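Local coordinates for CrtC domain-containing protein (Fusarium vanettenii 77-13-4, PDB 7A0Q), which is identified as a kievitone hydratase, which probably adds water to the bean phytoalexin kievitone and so helps the fungus detoxify this plant defence compound, at residues A[43-47]-A[174-178]; A[50-54]-A[111-117]; A[58-64]-A[202-208]. All coordinates share one frame. Residues are numbered along the deposited sequence.

Contact 1 of 3, residues A[43-47]-A[174-178]; sequences IVYGL and WEFGL
The ring of Y45 spans the gap between W174 and F176, with Y45 CD2 3.7 Å from W174 CD1 and Y45 CE1 3.5 Å from F176 CD1. The three form an aromatic cluster without a true stack: Y45 and the five-membered ring of W174 meet rim to rim (centroids 5.9 Å apart, planes at 67°), whereas Y45 and F176 lie obliquely (5.7 Å, 45°). Y45 OH comes within 3.0 Å of E175 O at a poor angle; its hydrogen bond goes to the G164 carbonyl. On one face of F176 (chi1 p), L47 (m,t) makes a CH-pi contact, its CD2 3.7 Å from the ring centroid and 10° off the normal. V44 CG2 reaches the edge of W174 (m) at CD1, 3.9 Å away, and L47 CD1 lies 4.3 Å from L178 CD2. Residues 43-47 are irregular coil, with Y45 extended; the direction from V44 to L47 (CA to CA) lies 42° from that of W174 to L178. CA separations of 8.8 Å (V44-W174) and 8.2 Å (L47-F176) show that side chains, not backbone pairing, join the segments. The N-terminal coil thus covers the W174, F176 and L178 face of strand 171-189. V44 shares a backbone hydrogen bond with A163 of strand 158-168, W174 and F176 pair with W209 and R207 of strand 202-210, and E175, pointing away from the coil, bonds W236 on barrel strand 232-240.

Contact 2 of 3, residues A[50-54]-A[111-117]; sequences SQPNS and PNITTLD. With NAG (2-acetamido-2-deoxy-beta-D-glucopyranose), chain D.
Three hydrogen bonds made by the N53 carboxamide (chi1 m, chi2 28°) tie the two loops together: D117 N donates to N53 OD1 (2.8 Å), while N53 ND2 donates to D117 O (2.9 Å) and to P111 O (3.0 Å). The amide group therefore satisfies both backbone polar atoms of D117, much as a neighbouring strand would, and bridges the two ends of segment 111-117. Backbone bonds add N53 N to T115 O (2.9 Å) and S54 N to I113 O (3.1 Å, 138°), so the start of the 3-10 turn at 53-54 is held inside the curve of the other loop. The two backbones run very close, with CA-CA distances of 4.1 Å for P52-L116 and 4.8 Å for S54-N112. P52 packs on backbone, its CG 3.3 Å from T114 O and its CA 3.4 Å from T115 O; Q51 O lies 3.6 Å from L116 CD1, and N53 ND2 3.7 Å from I113 CG1. N112, at the centre of an inverse gamma turn, heads an N-I-T glycosylation sequon: its ND2 is bonded to NAG C1 (1.4 Å), and the sugar's C8 approaches S54 O at 3.9 Å. Residues 111-116 belong to the loop between strands 100-107 and 117-120, with D117 opening the latter; L116 rests on L136 of strand 136-142, while Q51 binds Y205 of strand 202-210 through its side chain and W59 of strand 58-66 through its carbonyl.

Contact 3 of 3, residues A[58-64]-A[202-208]; sequences SWWSSSY and HTWYDRQ. With IMD (imidazole), chain F.
W60, Y64 and H202 lose the most surface here, all on one face of an antiparallel strand pair whose axes approach to 4.6 Å at 166°. The register runs from S58-Q208 to Y64-H202; S58-Q208, W60-D206, S62-W204 and Y64-H202 are the hydrogen-bonded pairs. W60 (chi1 t) places CZ3 4.0 Å from W204 CD1 and CE3 3.8 Å from D206 CB, while its O accepts D206 N at 2.8 Å. Over its indole face lies an imidazole, probably from the crystallisation liquor, with C4 3.6 Å from W60 CD2; imidazole N3 donates to D206 OD2 (2.8 Å), and W204 NE1 to D206 OD1 (2.8 Å). E340 also bonds the imidazole, consistent with a pocket between the sheet and the barrel, lined by an aromatic face and two carboxylates. Y64 (m) and H202 (p) have nearly parallel rings, slid apart (centroids 4.7 Å apart, planes at 17°), with Y64 N to H202 O at 2.8 Å and H202 N to Y64 O at 2.9 Å. On the opposite face the R207 guanidinium stacks flat on W59 (centres 3.8 Å apart, planes at 8°), and R207 NH1 donates to S58 O (2.9 Å); S63 OG and T203 OG1 are hydrogen-bonded at 2.7 Å. In the sheet of the CrtC lipocalin-type domain, this pair lies between strands 72-81 and 171-189, its W60 face turned to Q223 of barrel strand 218-225.

In the fold
Contact 3 is the buried core, its centre about 5 Å from the centre of the chain, and joins two neighbouring strands by regular backbone pairing. Contacts 1 and 2, their centres about 14 and 20 Å away from that point, are partly buried and bring successive parts of the N-terminal coil against the same domain: 43-47 by aromatic and aliphatic packing on a strand, 50-54 by polar bonds to a glycosylated loop. Strand 171-189 of contact 1 is next to strand 202-210 of contact 3, where the carboxylates of E175 and D206 come close. The coil also meets contact 3 directly, for Q51 OE1 and Y205 OH lie 2.6 Å apart, and S50 O and R207 NE 2.9 Å.

Contact 1 of 3, residues A[43-47]-A[174-178]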
loop_
_atom_site.group_PDB
_atom_site.type_symbol
_atom_site.label_atom_id
_atom_site.label_comp_id
_atom_site.label_asym_id
_atom_site.label_seq_id
_atom_site.Cartn_x
_atom_site.Cartn_y
_atom_site.Cartn_z
ATOM N N ILE A 43 -14.640 -13.178 8.395
ATOM C CA ILE A 43 -13.251 -13.158 7.925
ATOM C C ILE A 43 -12.387 -14.067 8.797
ATOM O O ILE A 43 -12.743 -14.432 9.918
ATOM C CB ILE A 43 -12.698 -11.722 7.867
ATOM C CG1 ILE A 43 -12.686 -11.085 9.255
ATOM C CG2 ILE A 43 -13.532 -10.877 6.903
ATOM C CD1 ILE A 43 -12.029 -9.723 9.289
ATOM N N VAL A 44 -11.235 -14.473 8.258
ATOM C CA VAL A 44 -10.515 -15.593 8.863
ATOM C C VAL A 44 -9.520 -15.184 9.946
ATOM O O VAL A 44 -8.708 -16.011 10.378
ATOM C CB VAL A 44 -9.786 -16.433 7.797
ATOM C CG1 VAL A 44 -10.794 -17.022 6.814
ATOM C CG2 VAL A 44 -8.726 -15.612 7.067
ATOM N N TYR A 45 -9.582 -13.935 10.413
ATOM C CA TYR A 45 -8.741 -13.518 11.536
ATOM C C TYR A 45 -9.361 -12.317 12.235
ATOM O O TYR A 45 -10.257 -11.648 11.709
ATOM C CB TYR A 45 -7.310 -13.183 11.083
ATOM C CG TYR A 45 -7.230 -12.401 9.801
ATOM C CD1 TYR A 45 -7.627 -11.074 9.742
ATOM C CD2 TYR A 45 -6.771 -12.999 8.629
ATOM C CE1 TYR A 45 -7.562 -10.353 8.560
ATOM C CE2 TYR A 45 -6.702 -12.297 7.459
ATOM C CZ TYR A 45 -7.100 -10.978 7.416
ATOM O OH TYR A 45 -7.023 -10.264 6.244
ATOM N N GLY A 46 -8.873 -12.069 13.450
ATOM C CA GLY A 46 -9.079 -10.778 14.111
ATOM C C GLY A 46 -7.981 -9.820 13.679
ATOM O O GLY A 46 -6.812 -10.189 13.602
ATOM N N LEU A 47 -8.380 -8.583 13.377
ATOM C CA LEU A 47 -7.409 -7.584 12.939
ATOM C C LEU A 47 -6.381 -7.305 14.025
ATOM O O LEU A 47 -5.171 -7.299 13.766
ATOM C CB LEU A 47 -8.116 -6.294 12.537
ATOM C CG LEU A 47 -9.163 -6.446 11.437
ATOM C CD1 LEU A 47 -9.601 -5.090 10.898
ATOM C CD2 LEU A 47 -8.624 -7.320 10.297
ATOM N N TRP A 174 -2.174 -13.756 3.915
ATOM C CA TRP A 174 -3.260 -13.115 4.645
ATOM C C TRP A 174 -3.025 -11.624 4.534
ATOM O O TRP A 174 -1.909 -11.166 4.770
ATOM C CB TRP A 174 -3.277 -13.540 6.123
ATOM C CG TRP A 174 -3.644 -14.977 6.305
ATOM C CD1 TRP A 174 -4.883 -15.478 6.556
ATOM C CD2 TRP A 174 -2.760 -16.098 6.231
ATOM N NE1 TRP A 174 -4.833 -16.855 6.639
ATOM C CE2 TRP A 174 -3.536 -17.257 6.445
ATOM C CE3 TRP A 174 -1.385 -16.235 5.997
ATOM C CZ2 TRP A 174 -2.984 -18.541 6.440
ATOM C CZ3 TRP A 174 -0.836 -17.517 5.987
ATOM C CH2 TRP A 174 -1.638 -18.648 6.211
ATOM N N GLU A 175 -4.053 -10.876 4.128
ATOM C CA GLU A 175 -3.853 -9.455 3.865
ATOM C C GLU A 175 -5.137 -8.675 4.115
ATOM O O GLU A 175 -6.205 -9.062 3.634
ATOM C CB GLU A 175 -3.383 -9.229 2.416
ATOM C CG GLU A 175 -3.114 -7.745 2.077
ATOM C CD GLU A 175 -3.132 -7.449 0.577
ATOM O OE1 GLU A 175 -3.552 -8.323 -0.221
ATOM O OE2 GLU A 175 -2.752 -6.326 0.188
ATOM N N PHE A 176 -5.028 -7.556 4.844
ATOM C CA PHE A 176 -6.131 -6.606 4.928
ATOM C C PHE A 176 -5.611 -5.187 4.740
ATOM O O PHE A 176 -4.463 -4.868 5.060
ATOM C CB PHE A 176 -6.934 -6.729 6.247
ATOM C CG PHE A 176 -6.144 -6.444 7.506
ATOM C CD1 PHE A 176 -5.532 -7.483 8.211
ATOM C CD2 PHE A 176 -6.080 -5.162 8.025
ATOM C CE1 PHE A 176 -4.842 -7.243 9.381
ATOM C CE2 PHE A 176 -5.379 -4.918 9.202
ATOM C CZ PHE A 176 -4.761 -5.957 9.871
ATOM N N GLY A 177 -6.474 -4.352 4.178
ATOM C CA GLY A 177 -6.185 -2.939 3.989
ATOM C C GLY A 177 -7.164 -2.111 4.797
ATOM O O GLY A 177 -8.346 -2.445 4.884
ATOM N N LEU A 178 -6.661 -1.033 5.395
ATOM C CA LEU A 178 -7.502 -0.048 6.065
ATOM C C LEU A 178 -7.393 1.215 5.225
ATOM O O LEU A 178 -6.387 1.932 5.321
ATOM C CB LEU A 178 -7.018 0.200 7.498
ATOM C CG LEU A 178 -6.873 -1.077 8.330
ATOM C CD1 LEU A 178 -6.291 -0.816 9.721
ATOM C CD2 LEU A 178 -8.199 -1.826 8.413
#

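Contact 2 of 3, residues A[50-54]-A[111-117]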
loop_
_atom_site.group_PDB
_atom_site.type_symbol
_atom_site.label_atom_id
_atom_site.label_comp_id
_atom_site.label_asym_id
_atom_site.label_seq_id
_atom_site.Cartn_x
_atom_site.Cartn_y
_atom_site.Cartn_z
ATOM N N SER A 50 -3.714 -9.812 14.594
ATOM C CA SER A 50 -2.868 -10.009 13.425
ATOM C C SER A 50 -1.747 -8.982 13.318
ATOM O O SER A 50 -0.871 -9.114 12.452
ATOM C CB SER A 50 -3.734 -9.936 12.172
ATOM O OG SER A 50 -4.636 -11.022 12.185
ATOM N N GLN A 51 -1.748 -7.958 14.170
ATOM C CA GLN A 51 -0.803 -6.858 14.066
ATOM C C GLN A 51 0.571 -7.062 14.717
ATOM O O GLN A 51 1.544 -6.490 14.221
ATOM C CB GLN A 51 -1.445 -5.602 14.664
ATOM C CG GLN A 51 -2.638 -5.068 13.860
ATOM C CD GLN A 51 -2.175 -4.191 12.722
ATOM O OE1 GLN A 51 -1.564 -4.674 11.773
ATOM N NE2 GLN A 51 -2.424 -2.885 12.821
ATOM N N PRO A 52 0.713 -7.822 15.811
ATOM C CA PRO A 52 2.006 -7.836 16.520
ATOM C C PRO A 52 3.168 -8.399 15.709
ATOM O O PRO A 52 3.008 -9.193 14.775
ATOM C CB PRO A 52 1.727 -8.718 17.740
ATOM C CG PRO A 52 0.290 -8.505 18.010
ATOM C CD PRO A 52 -0.337 -8.447 16.641
ATOM N N ASN A 53 4.372 -8.005 16.142
ATOM C CA ASN A 53 5.622 -8.518 15.584
ATOM C C ASN A 53 5.609 -10.031 15.440
ATOM O O ASN A 53 6.092 -10.564 14.439
ATOM C CB ASN A 53 6.802 -8.152 16.488
ATOM C CG ASN A 53 7.159 -6.689 16.455
ATOM O OD1 ASN A 53 6.318 -5.835 16.204
ATOM N ND2 ASN A 53 8.424 -6.388 16.755
ATOM N N SER A 54 5.116 -10.736 16.466
ATOM C CA SER A 54 5.208 -12.198 16.478
ATOM C C SER A 54 4.541 -12.818 15.262
ATOM O O SER A 54 4.867 -13.956 14.908
ATOM C CB SER A 54 4.547 -12.785 17.723
ATOM O OG SER A 54 3.183 -12.387 17.790
ATOM N N PRO A 111 12.242 -8.260 16.688
ATOM C CA PRO A 111 11.937 -8.794 18.020
ATOM C C PRO A 111 10.617 -9.553 18.023
ATOM O O PRO A 111 9.609 -9.089 17.480
ATOM C CB PRO A 111 11.874 -7.539 18.896
ATOM C CG PRO A 111 12.772 -6.557 18.189
ATOM C CD PRO A 111 12.576 -6.824 16.722
ATOM N N ASN A 112 10.631 -10.734 18.630
ATOM C CA ASN A 112 9.437 -11.578 18.702
ATOM C C ASN A 112 8.671 -11.189 19.962
ATOM O O ASN A 112 8.889 -11.733 21.045
ATOM C CB ASN A 112 9.808 -13.058 18.682
ATOM C CG ASN A 112 8.602 -13.953 18.836
ATOM O OD1 ASN A 112 7.473 -13.514 18.659
ATOM N ND2 ASN A 112 8.833 -15.216 19.175
ATOM N N ILE A 113 7.761 -10.222 19.817
ATOM C CA ILE A 113 7.005 -9.668 20.929
ATOM C C ILE A 113 5.527 -9.655 20.561
ATOM O O ILE A 113 5.152 -9.789 19.393
ATOM C CB ILE A 113 7.481 -8.249 21.305
ATOM C CG1 ILE A 113 7.319 -7.296 20.115
ATOM C CG2 ILE A 113 8.942 -8.270 21.760
ATOM C CD1 ILE A 113 7.732 -5.851 20.425
ATOM N N THR A 114 4.687 -9.493 21.583
ATOM C CA THR A 114 3.237 -9.571 21.425
ATOM C C THR A 114 2.598 -8.225 21.101
ATOM O O THR A 114 1.364 -8.127 21.092
ATOM C CB THR A 114 2.591 -10.152 22.689
ATOM O OG1 THR A 114 2.781 -9.250 23.784
ATOM C CG2 THR A 114 3.200 -11.495 23.028
ATOM N N THR A 115 3.401 -7.193 20.870
ATOM C CA THR A 115 2.929 -5.885 20.444
ATOM C C THR A 115 3.506 -5.586 19.065
ATOM O O THR A 115 4.334 -6.334 18.539
ATOM C CB THR A 115 3.315 -4.792 21.459
ATOM O OG1 THR A 115 4.726 -4.822 21.703
ATOM C CG2 THR A 115 2.566 -4.984 22.782
ATOM N N LEU A 116 3.028 -4.497 18.452
ATOM C CA LEU A 116 3.532 -4.046 17.161
ATOM C C LEU A 116 4.535 -2.925 17.411
ATOM O O LEU A 116 4.158 -1.830 17.841
ATOM C CB LEU A 116 2.390 -3.583 16.252
ATOM C CG LEU A 116 2.827 -2.907 14.950
ATOM C CD1 LEU A 116 3.862 -3.758 14.213
ATOM C CD2 LEU A 116 1.606 -2.644 14.074
ATOM N N ASP A 117 5.808 -3.211 17.132
ATOM C CA ASP A 117 6.878 -2.215 17.253
ATOM C C ASP A 117 8.037 -2.750 16.402
ATOM O O ASP A 117 8.894 -3.487 16.893
ATOM C CB ASP A 117 7.282 -1.992 18.709
ATOM C CG ASP A 117 8.243 -0.819 18.891
ATOM O OD1 ASP A 117 8.844 -0.349 17.910
ATOM O OD2 ASP A 117 8.432 -0.381 20.050
HETATM C C1 NAG D . 7.733 -16.128 19.372
HETATM C C2 NAG D . 7.774 -17.307 18.378
HETATM C C3 NAG D . 6.749 -18.385 18.749
HETATM C C4 NAG D . 6.830 -18.754 20.223
HETATM C C5 NAG D . 6.699 -17.493 21.059
HETATM C C6 NAG D . 6.754 -17.745 22.548
HETATM C C7 NAG D . 8.427 -16.871 16.044
HETATM C C8 NAG D . 7.980 -16.325 14.720
HETATM N N2 NAG D . 7.523 -16.828 17.028
HETATM O O3 NAG D . 6.992 -19.541 17.956
HETATM O O4 NAG D . 5.785 -19.656 20.565
HETATM O O5 NAG D . 7.788 -16.624 20.730
HETATM O O6 NAG D . 8.090 -17.774 23.035
HETATM O O7 NAG D . 9.553 -17.329 16.214
#

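Contact 3 of 3, residues A[58-64]-A[202-208]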
loop_
_atom_site.group_PDB
_atom_site.type_symbol
_atom_site.label_atom_id
_atom_site.label_comp_id
_atom_site.label_asym_id
_atom_site.label_seq_id
_atom_site.Cartn_x
_atom_site.Cartn_y
_atom_site.Cartn_z
ATOM N N SER A 58 4.743 -8.278 6.835
ATOM C CA SER A 58 4.934 -6.962 6.251
ATOM C C SER A 58 3.930 -5.978 6.842
ATOM O O SER A 58 2.764 -6.317 7.044
ATOM C CB SER A 58 4.787 -7.058 4.720
ATOM O OG SER A 58 4.676 -5.791 4.100
ATOM N N TRP A 59 4.402 -4.759 7.122
ATOM C CA TRP A 59 3.593 -3.664 7.655
ATOM C C TRP A 59 3.844 -2.457 6.754
ATOM O O TRP A 59 5.003 -2.133 6.483
ATOM C CB TRP A 59 3.969 -3.349 9.115
ATOM C CG TRP A 59 3.748 -4.466 10.120
ATOM C CD1 TRP A 59 2.691 -4.600 10.966
ATOM C CD2 TRP A 59 4.628 -5.576 10.405
ATOM N NE1 TRP A 59 2.845 -5.723 11.754
ATOM C CE2 TRP A 59 4.023 -6.338 11.419
ATOM C CE3 TRP A 59 5.854 -6.004 9.878
ATOM C CZ2 TRP A 59 4.607 -7.504 11.934
ATOM C CZ3 TRP A 59 6.442 -7.157 10.396
ATOM C CH2 TRP A 59 5.814 -7.893 11.413
ATOM N N TRP A 60 2.782 -1.800 6.282
ATOM C CA TRP A 60 2.913 -0.883 5.154
ATOM C C TRP A 60 1.881 0.231 5.251
ATOM O O TRP A 60 0.732 -0.016 5.616
ATOM C CB TRP A 60 2.734 -1.690 3.862
ATOM C CG TRP A 60 2.951 -1.041 2.547
ATOM C CD1 TRP A 60 4.037 -1.200 1.733
ATOM C CD2 TRP A 60 2.022 -0.222 1.819
ATOM N NE1 TRP A 60 3.860 -0.512 0.562
ATOM C CE2 TRP A 60 2.630 0.099 0.584
ATOM C CE3 TRP A 60 0.743 0.274 2.093
ATOM C CZ2 TRP A 60 2.012 0.906 -0.371
ATOM C CZ3 TRP A 60 0.118 1.071 1.131
ATOM C CH2 TRP A 60 0.757 1.379 -0.083
ATOM N N SER A 61 2.294 1.458 4.930
ATOM C CA SER A 61 1.351 2.569 4.922
ATOM C C SER A 61 1.659 3.523 3.782
ATOM O O SER A 61 2.824 3.791 3.469
ATOM C CB SER A 61 1.341 3.343 6.265
ATOM O OG SER A 61 2.582 3.975 6.570
ATOM N N SER A 62 0.597 4.014 3.149
ATOM C CA SER A 62 0.689 5.118 2.194
ATOM C C SER A 62 -0.252 6.231 2.642
ATOM O O SER A 62 -1.471 6.043 2.693
ATOM C CB SER A 62 0.390 4.633 0.775
ATOM O OG SER A 62 -0.960 4.213 0.631
ATOM N N SER A 63 0.321 7.374 3.011
ATOM C CA SER A 63 -0.460 8.499 3.507
ATOM C C SER A 63 -0.621 9.533 2.407
ATOM O O SER A 63 0.371 9.975 1.819
ATOM C CB SER A 63 0.203 9.136 4.729
ATOM O OG SER A 63 0.284 8.218 5.803
ATOM N N TYR A 64 -1.872 9.882 2.122
ATOM C CA TYR A 64 -2.228 10.923 1.170
ATOM C C TYR A 64 -2.518 12.177 1.984
ATOM O O TYR A 64 -3.543 12.248 2.666
ATOM C CB TYR A 64 -3.442 10.490 0.352
ATOM C CG TYR A 64 -3.274 9.160 -0.364
ATOM C CD1 TYR A 64 -3.545 7.955 0.279
ATOM C CD2 TYR A 64 -2.843 9.122 -1.688
ATOM C CE1 TYR A 64 -3.392 6.739 -0.390
ATOM C CE2 TYR A 64 -2.690 7.933 -2.361
ATOM C CZ TYR A 64 -2.963 6.745 -1.712
ATOM O OH TYR A 64 -2.798 5.581 -2.417
ATOM N N HIS A 202 -5.611 11.120 4.401
ATOM C CA HIS A 202 -5.977 9.783 4.862
ATOM C C HIS A 202 -4.813 8.846 4.609
ATOM O O HIS A 202 -3.934 9.131 3.801
ATOM C CB HIS A 202 -7.247 9.245 4.183
ATOM C CG HIS A 202 -7.099 9.014 2.709
ATOM N ND1 HIS A 202 -6.898 7.761 2.157
ATOM C CD2 HIS A 202 -7.128 9.881 1.668
ATOM C CE1 HIS A 202 -6.815 7.872 0.842
ATOM N NE2 HIS A 202 -6.945 9.147 0.520
ATOM N N THR A 203 -4.821 7.722 5.315
ATOM C CA THR A 203 -3.759 6.732 5.183
ATOM C C THR A 203 -4.377 5.386 4.850
ATOM O O THR A 203 -5.354 4.976 5.484
ATOM C CB THR A 203 -2.927 6.630 6.475
ATOM O OG1 THR A 203 -2.244 7.868 6.691
ATOM C CG2 THR A 203 -1.884 5.505 6.393
ATOM N N TRP A 204 -3.813 4.705 3.856
ATOM C CA TRP A 204 -4.113 3.304 3.607
ATOM C C TRP A 204 -3.024 2.516 4.315
ATOM O O TRP A 204 -1.845 2.618 3.959
ATOM C CB TRP A 204 -4.134 2.990 2.115
ATOM C CG TRP A 204 -4.428 1.530 1.784
ATOM C CD1 TRP A 204 -3.725 0.418 2.191
ATOM C CD2 TRP A 204 -5.496 1.048 0.963
ATOM N NE1 TRP A 204 -4.295 -0.724 1.661
ATOM C CE2 TRP A 204 -5.384 -0.361 0.906
ATOM C CE3 TRP A 204 -6.533 1.672 0.261
ATOM C CZ2 TRP A 204 -6.272 -1.151 0.172
ATOM C CZ3 TRP A 204 -7.409 0.882 -0.479
ATOM C CH2 TRP A 204 -7.280 -0.511 -0.505
ATOM N N TYR A 205 -3.419 1.768 5.335
ATOM C CA TYR A 205 -2.531 0.863 6.042
ATOM C C TYR A 205 -2.788 -0.549 5.528
ATOM O O TYR A 205 -3.935 -1.004 5.496
ATOM C CB TYR A 205 -2.780 0.962 7.549
ATOM C CG TYR A 205 -2.045 -0.083 8.349
ATOM C CD1 TYR A 205 -0.709 0.120 8.711
ATOM C CD2 TYR A 205 -2.679 -1.252 8.761
ATOM C CE1 TYR A 205 -0.022 -0.826 9.444
ATOM C CE2 TYR A 205 -1.992 -2.215 9.494
ATOM C CZ TYR A 205 -0.674 -1.987 9.835
ATOM O OH TYR A 205 -0.004 -2.933 10.574
ATOM N N ASP A 206 -1.730 -1.233 5.100
ATOM C CA ASP A 206 -1.869 -2.579 4.556
ATOM C C ASP A 206 -1.022 -3.550 5.364
ATOM O O ASP A 206 0.181 -3.331 5.552
ATOM C CB ASP A 206 -1.469 -2.643 3.074
ATOM C CG ASP A 206 -2.270 -3.667 2.315
ATOM O OD1 ASP A 206 -3.454 -3.402 2.030
ATOM O OD2 ASP A 206 -1.715 -4.742 2.021
ATOM N N ARG A 207 -1.649 -4.621 5.830
ATOM C CA ARG A 207 -0.998 -5.628 6.662
ATOM C C ARG A 207 -1.023 -6.960 5.933
ATOM O O ARG A 207 -2.090 -7.411 5.512
ATOM C CB ARG A 207 -1.730 -5.741 8.001
ATOM C CG ARG A 207 -1.259 -6.860 8.870
ATOM C CD ARG A 207 0.102 -6.590 9.473
ATOM N NE ARG A 207 0.466 -7.696 10.367
ATOM C CZ ARG A 207 1.557 -8.450 10.234
ATOM N NH1 ARG A 207 2.431 -8.223 9.241
ATOM N NH2 ARG A 207 1.783 -9.424 11.108
ATOM N N GLN A 208 0.138 -7.592 5.787
ATOM C CA GLN A 208 0.212 -8.820 5.002
ATOM C C GLN A 208 1.228 -9.766 5.608
ATOM O O GLN A 208 2.342 -9.357 5.936
ATOM C CB GLN A 208 0.589 -8.521 3.546
ATOM C CG GLN A 208 0.528 -9.764 2.652
ATOM C CD GLN A 208 0.577 -9.426 1.181
ATOM O OE1 GLN A 208 0.734 -8.262 0.801
ATOM N NE2 GLN A 208 0.439 -10.450 0.333
HETATM N N1 IMD F . 1.798 -4.423 -1.435
HETATM C C2 IMD F . 0.579 -4.899 -1.095
HETATM N N3 IMD F . 0.146 -4.209 -0.009
HETATM C C4 IMD F . 1.081 -3.304 0.323
HETATM C C5 IMD F . 2.123 -3.434 -0.575
HETATM O O HOH W 1 2.115 -5.142 4.204
#